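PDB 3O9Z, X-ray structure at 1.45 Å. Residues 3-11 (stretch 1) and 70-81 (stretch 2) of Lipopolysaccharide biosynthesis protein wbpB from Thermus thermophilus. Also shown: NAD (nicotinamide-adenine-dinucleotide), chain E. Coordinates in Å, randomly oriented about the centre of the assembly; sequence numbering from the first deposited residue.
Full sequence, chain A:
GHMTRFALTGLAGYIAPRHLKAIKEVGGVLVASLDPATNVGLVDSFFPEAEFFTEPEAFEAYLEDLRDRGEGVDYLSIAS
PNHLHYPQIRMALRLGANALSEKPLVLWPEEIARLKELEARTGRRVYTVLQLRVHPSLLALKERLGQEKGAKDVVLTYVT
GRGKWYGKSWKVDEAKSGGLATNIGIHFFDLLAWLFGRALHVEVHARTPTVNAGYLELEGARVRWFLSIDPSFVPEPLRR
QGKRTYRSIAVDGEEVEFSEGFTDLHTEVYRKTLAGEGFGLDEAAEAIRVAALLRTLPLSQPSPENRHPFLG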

# COMPACT_ATOMS: atom_id res chain seq x y z
N MET A 3 33.43 -9.78 -10.23
CA MET A 3 32.14 -9.03 -10.31
C MET A 3 31.39 -9.25 -9.01
O MET A 3 30.85 -10.35 -8.79
CB MET A 3 31.28 -9.57 -11.45
CG MET A 3 30.99 -8.54 -12.52
SD MET A 3 29.63 -9.07 -13.58
CE MET A 3 29.84 -7.90 -14.91
N THR A 4 31.34 -8.22 -8.18
CA THR A 4 30.71 -8.35 -6.87
C THR A 4 29.24 -8.53 -7.21
O THR A 4 28.74 -7.76 -8.01
CB THR A 4 30.92 -7.09 -6.02
OG1 THR A 4 32.34 -6.93 -5.89
CG2 THR A 4 30.36 -7.34 -4.64
N ARG A 5 28.59 -9.42 -6.49
CA ARG A 5 27.16 -9.64 -6.75
C ARG A 5 26.34 -8.94 -5.66
O ARG A 5 26.45 -9.26 -4.46
CB ARG A 5 26.83 -11.12 -6.80
CG ARG A 5 27.44 -11.84 -8.00
CD ARG A 5 27.41 -13.37 -7.82
NE ARG A 5 26.08 -13.97 -7.70
CZ ARG A 5 25.20 -14.12 -8.69
NH1 ARG A 5 24.05 -14.72 -8.46
NH2 ARG A 5 25.48 -13.63 -9.90
N PHE A 6 25.42 -8.08 -6.11
CA PHE A 6 24.60 -7.26 -5.21
C PHE A 6 23.13 -7.61 -5.32
O PHE A 6 22.65 -7.95 -6.43
CB PHE A 6 24.72 -5.82 -5.65
CG PHE A 6 25.98 -5.14 -5.24
CD1 PHE A 6 27.04 -5.06 -6.13
CD2 PHE A 6 26.08 -4.52 -4.00
CE1 PHE A 6 28.25 -4.45 -5.75
CE2 PHE A 6 27.28 -3.94 -3.60
CZ PHE A 6 28.32 -3.81 -4.51
N ALA A 7 22.39 -7.52 -4.22
CA ALA A 7 20.93 -7.37 -4.31
C ALA A 7 20.69 -5.99 -3.67
O ALA A 7 21.50 -5.50 -2.87
CB ALA A 7 20.23 -8.43 -3.54
N LEU A 8 19.58 -5.36 -4.03
CA LEU A 8 19.29 -3.96 -3.59
C LEU A 8 17.88 -3.92 -3.01
O LEU A 8 16.94 -4.43 -3.64
CB LEU A 8 19.45 -2.94 -4.70
CG LEU A 8 18.97 -1.52 -4.38
CD1 LEU A 8 19.80 -0.88 -3.30
CD2 LEU A 8 19.07 -0.72 -5.68
N THR A 9 17.71 -3.29 -1.84
CA THR A 9 16.37 -3.02 -1.32
C THR A 9 16.08 -1.52 -1.44
O THR A 9 16.98 -0.68 -1.40
CB THR A 9 16.14 -3.43 0.11
OG1 THR A 9 16.84 -2.54 1.00
CG2 THR A 9 16.70 -4.86 0.33
N GLY A 10 14.84 -1.22 -1.80
CA GLY A 10 14.42 0.18 -1.92
C GLY A 10 14.56 0.72 -3.33
O GLY A 10 14.71 1.95 -3.51
N LEU A 11 14.49 -0.15 -4.34
CA LEU A 11 14.80 0.23 -5.72
C LEU A 11 13.96 1.41 -6.28
O LEU A 11 14.42 2.13 -7.14
CB LEU A 11 14.56 -0.99 -6.63
CG LEU A 11 14.79 -0.81 -8.13
CD1 LEU A 11 16.22 -0.45 -8.51
CD2 LEU A 11 14.36 -2.09 -8.85
PA NAD E . 12.06 7.04 -0.48
O1A NAD E . 12.20 7.83 -1.73
O2A NAD E . 10.82 7.15 0.42
O5B NAD E . 12.24 5.57 -1.02
C5B NAD E . 12.07 4.56 -0.06
C4B NAD E . 11.83 3.23 -0.80
O4B NAD E . 11.84 2.11 0.13
C3B NAD E . 10.40 3.25 -1.41
O3B NAD E . 10.43 2.99 -2.83
C2B NAD E . 9.62 2.20 -0.60
O2B NAD E . 8.59 1.52 -1.34
C1B NAD E . 10.81 1.22 -0.32
N9A NAD E . 10.46 0.30 0.79
C8A NAD E . 9.55 0.31 1.80
N7A NAD E . 9.61 -0.81 2.51
C5A NAD E . 10.52 -1.63 1.90
C6A NAD E . 11.02 -2.97 2.15
N6A NAD E . 10.50 -3.71 3.18
N1A NAD E . 11.96 -3.34 1.29
C2A NAD E . 12.51 -2.69 0.27
N3A NAD E . 12.04 -1.45 0.00
C4A NAD E . 11.10 -0.95 0.82
O3 NAD E . 13.32 7.34 0.45
PN NAD E . 14.81 7.67 0.12
O1N NAD E . 15.00 9.19 0.22
O2N NAD E . 15.24 6.97 -1.14
O5D NAD E . 15.59 7.15 1.41
C5D NAD E . 15.95 5.80 1.33
C4D NAD E . 17.08 5.60 2.37
O4D NAD E . 18.21 6.32 1.84
C3D NAD E . 16.80 6.14 3.78
O3D NAD E . 17.57 5.28 4.69
C2D NAD E . 17.51 7.50 3.73
O2D NAD E . 17.97 7.92 5.00
C1D NAD E . 18.68 7.33 2.75
N1N NAD E . 19.06 8.57 2.08
C2N NAD E . 20.33 8.92 2.05
C3N NAD E . 20.81 10.06 1.43
C7N NAD E . 22.26 10.31 1.56
O7N NAD E . 23.08 9.39 1.78
N7N NAD E . 22.62 11.56 1.29
C4N NAD E . 19.88 10.88 0.78
C5N NAD E . 18.56 10.43 0.76
C6N NAD E . 18.14 9.27 1.40
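Stretch 2 (70-81) GEGVDYLSIASP

The most unusual feature of this contact is the way Arg-5 ties down the approach to strand 75-78 with both its backbone and its side chain. Its backbone N donates to the carboxylate of Asp-74, with Arg-5 N to Asp-74 OD2 at 2.8 Å and nearly straight. Its carbonyl accepts two consecutive amides: Asp-74 N lies 2.8 Å and Tyr-75 N 3.1 Å from Arg-5 O. The guanidinium reaches further back along stretch 2. Arg-5 NH1 donates to Glu-71 O at 2.8 Å, and Arg-5 NE makes weak bonds to Glu-71 O and Gly-72 O, each at 3.3 Å. Both carbonyls lie at the edge of the guanidinium, near its plane, where its N-H groups point. The side chain has chi1 m, chi2 t and chi3 p.

Beyond this clasp the stretches run as neighbouring parallel strands. Strand 75-78 lies beside strand 5-9, with 28° between their directions and a signed crossing angle of -28°. The axes approach to 4.7 Å. Phe-6 pairs with Tyr-75, Ala-7 with Leu-76, Leu-8 with Ser-77 and Thr-9 with Ile-78. Both backbones are extended here. Asp-74, just before the strand, has phi/psi of -83/-34, a local turn out of the extended form.

The hydrogen bonds follow the parallel pattern, in which alternate residues of stretch 1 use both N and O toward stretch 2. Ala-7 N donates to Tyr-75 O at 2.9 Å, and Ser-77 N donates to Ala-7 O at 2.8 Å. Two residues on, Thr-9 N donates to Ser-77 O at 2.8 Å, and Ala-79 N donates to Thr-9 O at 2.9 Å. CA-H...O contacts lie between these bonds: Phe-6 CA is 3.3 Å from Tyr-75 O, and Leu-8 CA is 3.3 Å from Ser-77 O.

Side chains alternate between the sheet faces. Phe-6, Leu-8, Tyr-75 and Ser-77 share one face. There Phe-6 CE2 packs 3.6 Å from Tyr-75 CB, and the two rings meet obliquely, with centroids 5.8 Å apart and planes at 37°. Leu-8 CD1 lies 3.7 Å from Ser-77 CB. Ala-7, Thr-9, Leu-76 and Ile-78 occupy the other face. Leu-76 CD1 fits between the first two, 3.6 Å from Ala-7 CB and 3.8 Å from Thr-9 CG2. Thr-9 OG1 comes within 3.7 Å of Ile-78 CG2.

Gly-10 follows the strand at phi/psi of 93/27. A CB would point toward stretch 2 and clash with Ala-79 O, at 2.3 Å from its ideal position. The same backbone angles would also jam it against the carbonyl of Thr-9.

The C-terminal ends of both strands lead to the NAD. Gly-10 N is 3.3 Å from N3A of the adenine, while Ala-79 O is 3.1 Å from C5D and Ser-80 O is 3.2 Å from O3D on the nicotinamide side. Together the stretches bury 781 Å², both sides summed.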

# COMPACT_ATOMS: atom_id res chain seq x y z
N GLY A 70 25.28 -22.16 -4.52
CA GLY A 70 26.61 -21.61 -4.76
C GLY A 70 26.65 -20.37 -5.63
O GLY A 70 27.67 -20.07 -6.23
N GLU A 71 25.56 -19.61 -5.69
CA GLU A 71 25.51 -18.40 -6.51
C GLU A 71 24.99 -17.24 -5.64
O GLU A 71 24.31 -16.33 -6.13
CB GLU A 71 24.56 -18.56 -7.70
CG GLU A 71 24.77 -19.85 -8.48
CD GLU A 71 23.95 -19.92 -9.74
OE1 GLU A 71 22.71 -20.12 -9.66
OE2 GLU A 71 24.56 -19.76 -10.82
N GLY A 72 25.25 -17.31 -4.34
CA GLY A 72 24.74 -16.29 -3.42
C GLY A 72 25.22 -14.91 -3.80
O GLY A 72 26.23 -14.69 -4.48
N VAL A 73 24.45 -13.89 -3.38
CA VAL A 73 24.95 -12.54 -3.44
C VAL A 73 26.07 -12.33 -2.38
O VAL A 73 26.04 -12.90 -1.28
CB VAL A 73 23.84 -11.42 -3.34
CG1 VAL A 73 22.95 -11.52 -4.59
CG2 VAL A 73 23.02 -11.55 -2.05
N ASP A 74 26.94 -11.41 -2.77
CA ASP A 74 28.02 -10.94 -1.86
C ASP A 74 27.56 -9.85 -0.89
O ASP A 74 27.97 -9.83 0.28
CB ASP A 74 29.15 -10.40 -2.73
CG ASP A 74 29.76 -11.49 -3.60
OD1 ASP A 74 30.08 -12.57 -3.06
OD2 ASP A 74 29.90 -11.24 -4.82
N TYR A 75 26.63 -8.99 -1.35
CA TYR A 75 26.24 -7.80 -0.62
C TYR A 75 24.73 -7.56 -0.81
O TYR A 75 24.19 -7.70 -1.94
CB TYR A 75 26.95 -6.57 -1.19
CG TYR A 75 28.22 -6.26 -0.44
CD1 TYR A 75 28.21 -5.41 0.66
CD2 TYR A 75 29.40 -6.90 -0.77
CE1 TYR A 75 29.36 -5.13 1.37
CE2 TYR A 75 30.55 -6.65 -0.06
CZ TYR A 75 30.52 -5.78 1.00
OH TYR A 75 31.67 -5.52 1.72
N LEU A 76 24.09 -7.22 0.29
CA LEU A 76 22.76 -6.59 0.21
C LEU A 76 22.98 -5.09 0.39
O LEU A 76 23.35 -4.68 1.50
CB LEU A 76 21.84 -7.19 1.26
CG LEU A 76 20.40 -6.66 1.13
CD1 LEU A 76 19.78 -7.10 -0.23
CD2 LEU A 76 19.63 -7.19 2.27
N SER A 77 22.70 -4.27 -0.64
CA SER A 77 22.61 -2.82 -0.47
C SER A 77 21.21 -2.44 -0.03
O SER A 77 20.21 -2.93 -0.55
CB SER A 77 22.93 -2.10 -1.77
OG SER A 77 24.27 -2.27 -2.21
N ILE A 78 21.13 -1.51 0.92
CA ILE A 78 19.87 -1.28 1.62
C ILE A 78 19.53 0.21 1.53
O ILE A 78 20.18 1.06 2.14
CB ILE A 78 19.92 -1.75 3.11
CG1 ILE A 78 20.05 -3.29 3.11
CG2 ILE A 78 18.76 -1.31 3.94
CD1 ILE A 78 20.49 -3.86 4.50
N ALA A 79 18.49 0.50 0.76
CA ALA A 79 18.00 1.90 0.57
C ALA A 79 16.53 2.01 0.97
O ALA A 79 15.79 2.84 0.40
CB ALA A 79 18.25 2.34 -0.85
N SER A 80 16.07 1.19 1.90
CA SER A 80 14.73 1.20 2.48
C SER A 80 14.59 2.26 3.58
O SER A 80 15.63 2.85 3.97
CB SER A 80 14.41 -0.20 3.01
OG SER A 80 15.44 -0.52 3.97
N PRO A 81 13.37 2.52 4.09
CA PRO A 81 13.17 3.42 5.24
C PRO A 81 13.98 2.95 6.46
O PRO A 81 14.33 1.76 6.58
CB PRO A 81 11.68 3.33 5.55
CG PRO A 81 11.07 3.05 4.14
CD PRO A 81 12.06 2.08 3.53